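Local coordinates for 432aa long hypothetical deoxyribodipyrimidine photolyase (PDB 2E0I), which probably repairs ultraviolet-induced pyrimidine dimers in DNA with light, holding one FAD as catalytic cofactor and a second FAD that may serve as light-harvesting antenna, at residues Phe135-Asn139 / Phe140-Tyr144; Val241-Leu244 / Tyr245-Asp248; Cys264-Arg267 / Glu268-Asn271; Val339-Pro343 / Ala344-Gly348. One frame throughout, in Å; residues are numbered along the deposited sequence.

Contact 1: Phe135-Asn139 / Phe140-Tyr144; sequences FHHRN and FTSFY
His137 offers one face of its imidazole not to another ring alone but to the start of a helix: CA of Phe143 sits over that face, 3.7 Å from the ring centroid, in a CH-pi contact. The phenyl of the same residue then turns its edge toward the imidazole, with the two planes 77° apart, so that a single residue supplies both a backbone C-H and an aromatic edge. This edge-to-face approach brings CD1 of Phe143 to 3.6 Å from ND1 of His137. It follows from the torsion of the phenylalanine, whose CG is anti to the backbone N (chi1 172°), turning the ring back over the preceding loop. Phe135 completes an aromatic cluster, its CD1 lying 3.8 Å from CD1 of Phe143 in an oblique pairing. The imidazole of His136 covers the other face of His137, and the hydroxyl OG of Ser142 comes to its edge, 3.5 Å from CD2 of His137. Polar links are fewer. Asn139 takes the N-cap position of helix 140-147, and its carbonyl O accepts a long, weak bond of 3.3 Å from Phe143 N. A water bridges loop and helix, accepting from Arg138 N at 2.9 Å and lying 2.6 Å from Ser142 OG. Beyond the contact, Phe140 stacks on Trp246 of helix 238-256. Because NE2 of His136 and NE2 of His137 each make a weak hydrogen bond to the carboxylate of Glu146, the two neighbouring imidazoles sit where that negative charge would be expected to favour their protonated forms.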
# COMPACT_ATOMS: atom_id res chain seq x y z
N PHE A 135 18.15 -2.44 10.64
CA PHE A 135 17.39 -3.67 10.51
C PHE A 135 18.24 -4.94 10.55
O PHE A 135 19.26 -5.04 9.85
CB PHE A 135 16.56 -3.66 9.23
CG PHE A 135 15.61 -4.81 9.13
CD1 PHE A 135 14.39 -4.78 9.79
CD2 PHE A 135 15.94 -5.96 8.41
CE1 PHE A 135 13.51 -5.88 9.75
CE2 PHE A 135 15.09 -7.06 8.36
CZ PHE A 135 13.87 -7.02 9.03
N HIS A 136 17.81 -5.90 11.35
CA HIS A 136 18.50 -7.19 11.51
C HIS A 136 17.65 -8.06 12.41
O HIS A 136 18.18 -8.79 13.26
CB HIS A 136 19.90 -7.00 12.14
CG HIS A 136 19.88 -6.32 13.49
ND1 HIS A 136 20.38 -5.04 13.68
CD2 HIS A 136 19.43 -6.73 14.70
CE1 HIS A 136 20.23 -4.69 14.95
NE2 HIS A 136 19.66 -5.70 15.59
N HIS A 137 16.33 -8.00 12.24
CA HIS A 137 15.44 -8.77 13.12
C HIS A 137 14.57 -9.86 12.50
O HIS A 137 14.09 -9.74 11.37
CB HIS A 137 14.56 -7.79 13.90
CG HIS A 137 15.32 -6.63 14.47
ND1 HIS A 137 15.85 -5.64 13.68
CD2 HIS A 137 15.64 -6.32 15.74
CE1 HIS A 137 16.47 -4.76 14.44
NE2 HIS A 137 16.36 -5.15 15.70
N ARG A 138 14.35 -10.92 13.28
CA ARG A 138 13.56 -12.07 12.84
C ARG A 138 12.07 -11.73 12.73
O ARG A 138 11.45 -11.93 11.69
CB ARG A 138 13.74 -13.26 13.80
CG ARG A 138 13.28 -13.01 15.25
CD ARG A 138 13.43 -14.26 16.16
NE ARG A 138 13.10 -13.98 17.56
CZ ARG A 138 13.79 -13.18 18.38
NH1 ARG A 138 13.38 -13.00 19.64
NH2 ARG A 138 14.89 -12.56 17.97
N ASN A 139 11.52 -11.20 13.82
CA ASN A 139 10.12 -10.84 13.88
C ASN A 139 9.91 -9.37 14.22
O ASN A 139 10.86 -8.64 14.53
CB ASN A 139 9.42 -11.70 14.93
CG ASN A 139 9.98 -11.50 16.32
OD1 ASN A 139 9.38 -11.93 17.30
ND2 ASN A 139 11.13 -10.86 16.42
N PHE A 140 8.66 -8.94 14.17
CA PHE A 140 8.32 -7.56 14.45
C PHE A 140 8.56 -7.08 15.88
O PHE A 140 9.13 -6.00 16.08
CB PHE A 140 6.85 -7.31 14.11
CG PHE A 140 6.40 -5.90 14.40
CD1 PHE A 140 6.84 -4.84 13.61
CD2 PHE A 140 5.60 -5.63 15.50
CE1 PHE A 140 6.48 -3.53 13.92
CE2 PHE A 140 5.24 -4.33 15.82
CZ PHE A 140 5.68 -3.28 15.03
N THR A 141 8.14 -7.87 16.86
CA THR A 141 8.28 -7.46 18.25
C THR A 141 9.72 -7.19 18.62
O THR A 141 10.02 -6.24 19.34
CB THR A 141 7.67 -8.52 19.23
OG1 THR A 141 8.62 -9.55 19.47
CG2 THR A 141 6.40 -9.15 18.63
N SER A 142 10.63 -8.01 18.11
CA SER A 142 12.05 -7.83 18.38
C SER A 142 12.48 -6.48 17.78
O SER A 142 13.14 -5.68 18.44
CB SER A 142 12.84 -8.98 17.74
OG SER A 142 14.24 -8.79 17.85
N PHE A 143 12.08 -6.26 16.53
CA PHE A 143 12.38 -5.04 15.77
C PHE A 143 11.89 -3.76 16.44
O PHE A 143 12.65 -2.81 16.61
CB PHE A 143 11.74 -5.16 14.37
CG PHE A 143 11.80 -3.89 13.57
CD1 PHE A 143 13.02 -3.42 13.09
CD2 PHE A 143 10.64 -3.17 13.31
CE1 PHE A 143 13.08 -2.23 12.36
CE2 PHE A 143 10.69 -1.98 12.58
CZ PHE A 143 11.90 -1.51 12.10
N TYR A 144 10.61 -3.76 16.79
CA TYR A 144 9.98 -2.61 17.43
C TYR A 144 10.67 -2.21 18.74
O TYR A 144 11.05 -1.05 18.91
CB TYR A 144 8.50 -2.90 17.69
CG TYR A 144 7.74 -1.75 18.31
CD1 TYR A 144 7.69 -0.50 17.68
CD2 TYR A 144 7.08 -1.90 19.53
CE1 TYR A 144 7.01 0.56 18.25
CE2 TYR A 144 6.40 -0.85 20.11
CZ TYR A 144 6.36 0.39 19.47
OH TYR A 144 5.68 1.45 20.04
O HOH W 1 15.25 -10.34 15.96

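Contact 2: Val241-Leu244 / Tyr245-Asp248; sequences VREL and YWRD. With FAD (flavin-adenine dinucleotide), chain E.
Trp246 N donates to Glu243 O at 3.0 Å, and one residue further on Arg247 N donates to Leu244 O at 3.2 Å. Both bonds span three residues instead of four, and both donors stand well above the plane of the carbonyl they meet. The turn before keeps the alpha pattern: Tyr245 N reaches Val241 O at 3.2 Å, with a weak second bond to Arg242 O. The change of spacing marks a kink in helix 238-256. This helix belongs to the FAD-binding domain of the photolyase fold, where the dinucleotide is folded into a U with adenine and flavin drawn together, and its kinked turn packs against the adenosine half. Arg247, its chain bent at chi2 (-145°) and chi3 (148°), passes beside the ribose, and NE makes a weak 3.4 Å bond to O2B of the FAD. CB of Glu243 rests 3.3 Å from the ribose oxygen O4B of the FAD, while the carboxylate is paired with Arg205. CB of Trp246 lies 3.7 Å from C2A of the adenine, and its indole presents CD1 edge-on to CA of Glu243. On another side of the helix Val241 and Tyr245 run alongside each other, CG1 of the valine 3.8 Å from CE2 of the tyrosine ring. The Tyr245 ring also meets that of Tyr144 on helix 140-147, and Leu244 packs on Met227 and Ala230 of helix 227-233.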
# COMPACT_ATOMS: atom_id res chain seq x y z
N VAL A 241 1.06 4.17 16.91
CA VAL A 241 2.49 4.28 16.62
C VAL A 241 3.13 2.91 16.37
O VAL A 241 3.99 2.77 15.50
CB VAL A 241 3.24 5.01 17.75
CG1 VAL A 241 4.72 5.05 17.45
CG2 VAL A 241 2.72 6.41 17.89
N ARG A 242 2.71 1.88 17.12
CA ARG A 242 3.30 0.57 16.91
C ARG A 242 2.89 0.06 15.54
O ARG A 242 3.70 -0.55 14.83
CB ARG A 242 2.84 -0.42 17.98
CG ARG A 242 3.78 -1.62 18.16
CD ARG A 242 3.17 -2.69 19.06
NE ARG A 242 1.93 -3.17 18.48
CZ ARG A 242 0.70 -2.93 18.94
NH1 ARG A 242 -0.34 -3.44 18.28
NH2 ARG A 242 0.49 -2.22 20.04
N GLU A 243 1.65 0.32 15.14
CA GLU A 243 1.22 -0.14 13.84
C GLU A 243 1.89 0.63 12.72
O GLU A 243 2.09 0.12 11.63
CB GLU A 243 -0.31 -0.11 13.75
CG GLU A 243 -0.91 -1.46 14.17
CD GLU A 243 -2.43 -1.47 14.28
OE1 GLU A 243 -3.11 -0.98 13.34
OE2 GLU A 243 -2.94 -2.00 15.30
N LEU A 244 2.27 1.86 13.00
CA LEU A 244 2.94 2.67 11.99
C LEU A 244 4.28 2.01 11.69
O LEU A 244 4.76 2.02 10.56
CB LEU A 244 3.17 4.07 12.54
CG LEU A 244 3.10 5.23 11.56
CD1 LEU A 244 1.77 5.19 10.80
CD2 LEU A 244 3.20 6.52 12.34
N TYR A 245 4.88 1.42 12.72
CA TYR A 245 6.17 0.75 12.59
C TYR A 245 6.07 -0.52 11.76
O TYR A 245 7.09 -1.05 11.32
CB TYR A 245 6.75 0.46 13.98
CG TYR A 245 7.60 1.60 14.54
CD1 TYR A 245 8.87 1.85 14.04
CD2 TYR A 245 7.11 2.44 15.55
CE1 TYR A 245 9.65 2.90 14.51
CE2 TYR A 245 7.88 3.50 16.05
CZ TYR A 245 9.15 3.74 15.52
OH TYR A 245 9.92 4.81 15.95
N TRP A 246 4.86 -1.02 11.54
CA TRP A 246 4.72 -2.23 10.73
C TRP A 246 5.03 -1.94 9.27
O TRP A 246 5.34 -2.85 8.50
CB TRP A 246 3.32 -2.82 10.84
CG TRP A 246 3.19 -3.82 11.95
CD1 TRP A 246 2.69 -3.59 13.19
CD2 TRP A 246 3.57 -5.19 11.91
NE1 TRP A 246 2.73 -4.75 13.93
CE2 TRP A 246 3.27 -5.75 13.17
CE3 TRP A 246 4.14 -6.02 10.94
CZ2 TRP A 246 3.50 -7.08 13.48
CZ3 TRP A 246 4.38 -7.35 11.25
CH2 TRP A 246 4.06 -7.87 12.51
N ARG A 247 4.93 -0.68 8.88
CA ARG A 247 5.24 -0.27 7.53
C ARG A 247 6.74 -0.40 7.30
O ARG A 247 7.18 -0.92 6.28
CB ARG A 247 4.86 1.17 7.31
CG ARG A 247 3.41 1.42 7.29
CD ARG A 247 3.15 2.52 6.30
NE ARG A 247 1.86 2.26 5.71
CZ ARG A 247 1.58 2.17 4.41
NH1 ARG A 247 2.49 2.31 3.45
NH2 ARG A 247 0.35 1.90 4.09
N ASP A 248 7.51 0.12 8.25
CA ASP A 248 8.96 0.06 8.16
C ASP A 248 9.42 -1.39 8.16
O ASP A 248 10.27 -1.78 7.35
CB ASP A 248 9.60 0.78 9.35
CG ASP A 248 9.73 2.28 9.15
OD1 ASP A 248 8.71 2.94 8.83
OD2 ASP A 248 10.85 2.80 9.32
PA FAD E . -5.76 1.73 10.56
O1A FAD E . -6.55 2.96 10.80
O2A FAD E . -5.63 0.61 11.51
O5B FAD E . -4.33 2.43 10.82
C5B FAD E . -3.19 1.68 11.25
C4B FAD E . -1.95 2.13 10.47
O4B FAD E . -0.79 1.38 10.86
C3B FAD E . -2.17 1.86 8.98
O3B FAD E . -2.64 3.06 8.36
C2B FAD E . -0.73 1.62 8.52
O2B FAD E . -0.03 2.87 8.47
C1B FAD E . -0.21 0.78 9.69
N9A FAD E . -0.66 -0.63 9.60
C8A FAD E . -1.71 -1.18 10.21
N7A FAD E . -1.74 -2.49 9.96
C5A FAD E . -0.70 -2.78 9.18
C6A FAD E . -0.20 -3.94 8.59
N6A FAD E . -0.80 -5.11 8.79
N1A FAD E . 0.90 -3.86 7.83
C2A FAD E . 1.52 -2.71 7.62
N3A FAD E . 1.08 -1.59 8.16
C4A FAD E . -0.02 -1.59 8.94
N1 FAD E . -1.37 -1.71 3.79
C2 FAD E . -0.93 -0.86 2.76
O2 FAD E . -0.70 0.32 2.99
N3 FAD E . -0.80 -1.35 1.46
C4 FAD E . -1.12 -2.69 1.19
O4 FAD E . -0.95 -3.14 0.06
C4X FAD E . -1.57 -3.52 2.21
N5 FAD E . -1.97 -4.83 1.91
C5X FAD E . -2.41 -5.69 2.92
C6 FAD E . -2.78 -6.99 2.60
C7 FAD E . -3.19 -7.86 3.61
C7M FAD E . -3.57 -9.29 3.23
C8 FAD E . -3.22 -7.43 4.93
C8M FAD E . -3.64 -8.37 6.06
C9 FAD E . -2.85 -6.12 5.24
C9A FAD E . -2.43 -5.24 4.25
N10 FAD E . -2.03 -3.93 4.55
C10 FAD E . -1.70 -3.04 3.51
C1' FAD E . -1.99 -3.47 5.96
C2' FAD E . -3.25 -2.81 6.54
O2' FAD E . -4.39 -3.66 6.35
C3' FAD E . -3.52 -1.43 5.94
O3' FAD E . -2.36 -0.61 6.09
C4' FAD E . -4.69 -0.74 6.64
O4' FAD E . -5.87 -1.55 6.55
C5' FAD E . -4.98 0.63 6.01
O5' FAD E . -6.13 1.24 6.60
P FAD E . -6.01 2.30 7.80
O1P FAD E . -5.01 3.32 7.41
O2P FAD E . -7.38 2.75 8.13
O3P FAD E . -5.41 1.42 9.02

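Contact 3: Cys264-Arg267 / Glu268-Asn271; sequences CYRR and EYDN
Arg266 and Tyr269 both set CG opposite their own carbonyl carbon (chi1 -68° and -64°), so the two side chains run alongside and point the same way. A bend at chi3 of the arginine then brings one face of its guanidinium against the ring, with CE2 of Tyr269 over the centre of that face, 3.9 Å from CZ of Arg266. The planes are 57° apart, too far from parallel for a stack. Two backbone bonds close the 3-10 turn under them, Tyr269 N to Arg266 O at 3.2 Å and Asp270 N to Arg267 O at 2.8 Å. The carboxylate of Asp270 reaches back across the turn: OD2 accepts from Cys264 N at 3.1 Å, the donor standing above the carboxylate plane, and also forms a salt bridge with Arg328. Replaced by an alanine, Asp270 would probably leave the Cys264 amide and the Arg328 charge without their shared mate, and the tie from Cys264 to the end of the turn would be gone. In the chain the turn falls in the loop that joins helices 238-256 and 278-286, and it lies at the surface, with Cys264 set against Trp327 and Arg328 of helix 327-337 and the Tyr269 ring meeting Tyr425 of helix 414-427.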
# COMPACT_ATOMS: atom_id res chain seq x y z
N CYS A 264 8.54 -17.56 -1.52
CA CYS A 264 8.14 -17.49 -0.12
C CYS A 264 9.30 -17.00 0.74
O CYS A 264 10.46 -17.33 0.47
CB CYS A 264 7.70 -18.87 0.37
SG CYS A 264 6.28 -19.58 -0.50
N TYR A 265 8.99 -16.20 1.75
CA TYR A 265 10.02 -15.69 2.65
C TYR A 265 10.79 -16.91 3.13
O TYR A 265 12.02 -16.96 3.02
CB TYR A 265 9.37 -14.95 3.82
CG TYR A 265 10.36 -14.43 4.82
CD1 TYR A 265 11.37 -13.55 4.44
CD2 TYR A 265 10.31 -14.85 6.15
CE1 TYR A 265 12.31 -13.10 5.36
CE2 TYR A 265 11.25 -14.40 7.08
CZ TYR A 265 12.24 -13.53 6.68
OH TYR A 265 13.19 -13.11 7.58
N ARG A 266 10.06 -17.88 3.66
CA ARG A 266 10.64 -19.14 4.12
C ARG A 266 10.57 -20.06 2.91
O ARG A 266 9.59 -20.79 2.73
CB ARG A 266 9.83 -19.70 5.28
CG ARG A 266 9.94 -18.86 6.53
CD ARG A 266 9.39 -19.57 7.73
NE ARG A 266 7.94 -19.59 7.75
CZ ARG A 266 7.22 -20.27 8.64
NH1 ARG A 266 7.84 -20.98 9.57
NH2 ARG A 266 5.89 -20.24 8.60
N ARG A 267 11.62 -20.01 2.09
CA ARG A 267 11.72 -20.76 0.84
C ARG A 267 11.19 -22.20 0.77
O ARG A 267 10.62 -22.58 -0.25
CB ARG A 267 13.17 -20.73 0.36
CG ARG A 267 13.73 -19.33 0.24
CD ARG A 267 15.18 -19.33 -0.23
NE ARG A 267 15.86 -18.08 0.13
CZ ARG A 267 16.18 -17.73 1.38
NH1 ARG A 267 16.80 -16.58 1.61
NH2 ARG A 267 15.91 -18.54 2.40
N GLU A 268 11.35 -22.99 1.84
CA GLU A 268 10.86 -24.37 1.81
C GLU A 268 9.44 -24.51 1.26
O GLU A 268 9.14 -25.45 0.51
CB GLU A 268 10.94 -25.02 3.20
CG GLU A 268 10.32 -24.27 4.35
CD GLU A 268 11.21 -23.18 4.93
OE1 GLU A 268 12.08 -22.64 4.20
OE2 GLU A 268 11.03 -22.87 6.13
N TYR A 269 8.56 -23.58 1.62
CA TYR A 269 7.18 -23.62 1.17
C TYR A 269 6.94 -23.31 -0.31
O TYR A 269 5.80 -23.25 -0.76
CB TYR A 269 6.35 -22.70 2.04
CG TYR A 269 6.31 -23.15 3.48
CD1 TYR A 269 5.60 -24.28 3.86
CD2 TYR A 269 7.00 -22.44 4.47
CE1 TYR A 269 5.58 -24.70 5.18
CE2 TYR A 269 6.98 -22.86 5.79
CZ TYR A 269 6.27 -23.98 6.15
OH TYR A 269 6.24 -24.38 7.46
N ASP A 270 8.02 -23.13 -1.06
CA ASP A 270 7.90 -22.87 -2.48
C ASP A 270 7.50 -24.19 -3.15
O ASP A 270 7.33 -24.27 -4.37
CB ASP A 270 9.23 -22.36 -3.04
CG ASP A 270 9.26 -20.85 -3.21
OD1 ASP A 270 10.35 -20.30 -3.49
OD2 ASP A 270 8.20 -20.21 -3.08
N ASN A 271 7.35 -25.23 -2.33
CA ASN A 271 7.00 -26.56 -2.80
C ASN A 271 5.56 -26.95 -2.53
O ASN A 271 5.14 -28.05 -2.89
CB ASN A 271 7.92 -27.59 -2.16
CG ASN A 271 9.29 -27.61 -2.81
OD1 ASN A 271 10.28 -27.96 -2.16
ND2 ASN A 271 9.35 -27.25 -4.09

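Contact 4: Val339-Pro343 / Ala344-Gly348; sequences VDYDP and AINNG. With FAD (flavin-adenine dinucleotide), chain E.
Asp342 O takes the N-H of Asn346 at 2.6 Å, nearly straight in line with the carbonyl, in the first alpha-helical bond of helix 343-353. The same aspartate is the N-cap. With CG anti to the backbone N (chi1 -170°), its carboxylate swings over the helix start, and OD1 accepts from Ile345 N at 3.3 Å, approached from above the carboxylate plane, while CG1 of Ile345 packs against the carboxylate. The loop that this cap pins grips the flavin through its backbone: Asp342 N donates to O4 of the FAD at 3.2 Å, and N3 of the FAD donates to Asp340 O at 2.9 Å. A leucine in place of Asp342 would probably leave the Ile345 amide uncapped and let the loop holding the flavin edge shift. Asn346 places OD1 3.2 Å from N5 of the FAD, as the asparagine beside N5 does in other photolyases, and Glu331 O holds its ND2. The amide of Asn346 stands at the edge of the Tyr341 ring, ND2 of Asn346 3.6 Å from CE2 of Tyr341 and the planes 74° apart. The hydroxyl of Tyr341 bonds to the adenine of the second FAD, so this turn touches both cofactors. Around it, Asn347 meets Trp327 and Tyr341 meets Ala335 on helix 327-337, Ala344 lies on Ala254 of helix 238-256, and Asp342 touches Lys221 of helix 217-221.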
# COMPACT_ATOMS: atom_id res chain seq x y z
N VAL A 339 -6.35 0.94 -2.97
CA VAL A 339 -6.07 2.33 -3.26
C VAL A 339 -4.72 2.65 -2.62
O VAL A 339 -4.04 3.60 -3.02
CB VAL A 339 -7.14 3.27 -2.63
CG1 VAL A 339 -7.13 3.14 -1.12
CG2 VAL A 339 -6.87 4.72 -3.01
N ASP A 340 -4.32 1.83 -1.64
CA ASP A 340 -3.06 2.03 -0.92
C ASP A 340 -1.98 0.99 -1.25
O ASP A 340 -1.03 0.81 -0.48
CB ASP A 340 -3.32 2.02 0.60
CG ASP A 340 -3.95 0.70 1.09
OD1 ASP A 340 -3.95 -0.28 0.31
OD2 ASP A 340 -4.44 0.64 2.25
N TYR A 341 -2.10 0.32 -2.38
CA TYR A 341 -1.13 -0.71 -2.73
C TYR A 341 0.34 -0.37 -2.50
O TYR A 341 0.88 0.59 -3.05
CB TYR A 341 -1.30 -1.16 -4.18
CG TYR A 341 -0.26 -2.18 -4.58
CD1 TYR A 341 0.69 -1.89 -5.56
CD2 TYR A 341 -0.20 -3.42 -3.96
CE1 TYR A 341 1.68 -2.81 -5.90
CE2 TYR A 341 0.77 -4.35 -4.28
CZ TYR A 341 1.71 -4.04 -5.26
OH TYR A 341 2.67 -4.96 -5.59
N ASP A 342 0.98 -1.19 -1.68
CA ASP A 342 2.40 -1.05 -1.40
C ASP A 342 3.02 -2.43 -1.61
O ASP A 342 2.78 -3.36 -0.83
CB ASP A 342 2.61 -0.59 0.04
CG ASP A 342 4.05 -0.19 0.31
OD1 ASP A 342 4.96 -1.05 0.17
OD2 ASP A 342 4.26 1.00 0.65
N PRO A 343 3.84 -2.59 -2.67
CA PRO A 343 4.48 -3.88 -2.96
C PRO A 343 4.99 -4.66 -1.75
O PRO A 343 4.59 -5.80 -1.53
CB PRO A 343 5.59 -3.51 -3.93
CG PRO A 343 5.01 -2.34 -4.66
CD PRO A 343 4.38 -1.54 -3.55
N ALA A 344 5.86 -4.03 -0.95
CA ALA A 344 6.43 -4.71 0.22
C ALA A 344 5.44 -4.95 1.35
O ALA A 344 5.42 -6.03 1.95
CB ALA A 344 7.61 -3.92 0.75
N ILE A 345 4.63 -3.95 1.64
CA ILE A 345 3.66 -4.10 2.71
C ILE A 345 2.60 -5.13 2.31
O ILE A 345 2.21 -5.97 3.13
CB ILE A 345 3.03 -2.73 3.06
CG1 ILE A 345 4.14 -1.79 3.53
CG2 ILE A 345 1.96 -2.89 4.13
CD1 ILE A 345 3.69 -0.40 3.92
N ASN A 346 2.14 -5.10 1.06
CA ASN A 346 1.15 -6.07 0.61
C ASN A 346 1.75 -7.47 0.65
O ASN A 346 1.14 -8.42 1.16
CB ASN A 346 0.66 -5.73 -0.80
CG ASN A 346 -0.48 -6.64 -1.26
OD1 ASN A 346 -1.47 -6.81 -0.56
ND2 ASN A 346 -0.33 -7.22 -2.45
N ASN A 347 2.96 -7.61 0.10
CA ASN A 347 3.64 -8.91 0.08
C ASN A 347 3.85 -9.46 1.49
O ASN A 347 3.51 -10.62 1.78
CB ASN A 347 4.99 -8.78 -0.62
CG ASN A 347 5.66 -10.12 -0.80
OD1 ASN A 347 6.13 -10.73 0.16
ND2 ASN A 347 5.70 -10.60 -2.04
N GLY A 348 4.40 -8.61 2.37
CA GLY A 348 4.68 -9.01 3.73
C GLY A 348 3.46 -9.56 4.42
O GLY A 348 3.51 -10.62 5.06
PA FAD E . -5.76 1.73 10.56
O1A FAD E . -6.55 2.96 10.80
O2A FAD E . -5.63 0.61 11.51
O5B FAD E . -4.33 2.43 10.82
C5B FAD E . -3.19 1.68 11.25
C4B FAD E . -1.95 2.13 10.47
O4B FAD E . -0.79 1.38 10.86
C3B FAD E . -2.17 1.86 8.98
O3B FAD E . -2.64 3.06 8.36
C2B FAD E . -0.73 1.62 8.52
O2B FAD E . -0.03 2.87 8.47
C1B FAD E . -0.21 0.78 9.69
N9A FAD E . -0.66 -0.63 9.60
C8A FAD E . -1.71 -1.18 10.21
N7A FAD E . -1.74 -2.49 9.96
C5A FAD E . -0.70 -2.78 9.18
C6A FAD E . -0.20 -3.94 8.59
N6A FAD E . -0.80 -5.11 8.79
N1A FAD E . 0.90 -3.86 7.83
C2A FAD E . 1.52 -2.71 7.62
N3A FAD E . 1.08 -1.59 8.16
C4A FAD E . -0.02 -1.59 8.94
N1 FAD E . -1.37 -1.71 3.79
C2 FAD E . -0.93 -0.86 2.76
O2 FAD E . -0.70 0.32 2.99
N3 FAD E . -0.80 -1.35 1.46
C4 FAD E . -1.12 -2.69 1.19
O4 FAD E . -0.95 -3.14 0.06
C4X FAD E . -1.57 -3.52 2.21
N5 FAD E . -1.97 -4.83 1.91
C5X FAD E . -2.41 -5.69 2.92
C6 FAD E . -2.78 -6.99 2.60
C7 FAD E . -3.19 -7.86 3.61
C7M FAD E . -3.57 -9.29 3.23
C8 FAD E . -3.22 -7.43 4.93
C8M FAD E . -3.64 -8.37 6.06
C9 FAD E . -2.85 -6.12 5.24
C9A FAD E . -2.43 -5.24 4.25
N10 FAD E . -2.03 -3.93 4.55
C10 FAD E . -1.70 -3.04 3.51
C1' FAD E . -1.99 -3.47 5.96
C2' FAD E . -3.25 -2.81 6.54
O2' FAD E . -4.39 -3.66 6.35
C3' FAD E . -3.52 -1.43 5.94
O3' FAD E . -2.36 -0.61 6.09
C4' FAD E . -4.69 -0.74 6.64
O4' FAD E . -5.87 -1.55 6.55
C5' FAD E . -4.98 0.63 6.01
O5' FAD E . -6.13 1.24 6.60
P FAD E . -6.01 2.30 7.80
O1P FAD E . -5.01 3.32 7.41
O2P FAD E . -7.38 2.75 8.13
O3P FAD E . -5.41 1.42 9.02

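Overall arrangement
Contacts 2 and 4 are buried and share one FAD, the first lining its adenosine half and the second the polar edge of its flavin. They meet where Arg247 packs on Ile345 and forms a long, weak ion pair with Asp342. Contact 1, partly buried in the N-terminal photolyase region, touches contact 2 through aromatic packing of helix 140-147 on helix 238-256, thus joining the two family regions. Contact 3 lies at the surface, its centre about 19 Å from that of contact 4. Contacts 1 and 4 both start helices, but an aromatic cluster dominates one and a carboxylate cap the other; contact 3 instead closes a 3-10 turn, and contact 2 kinks a continuous helix.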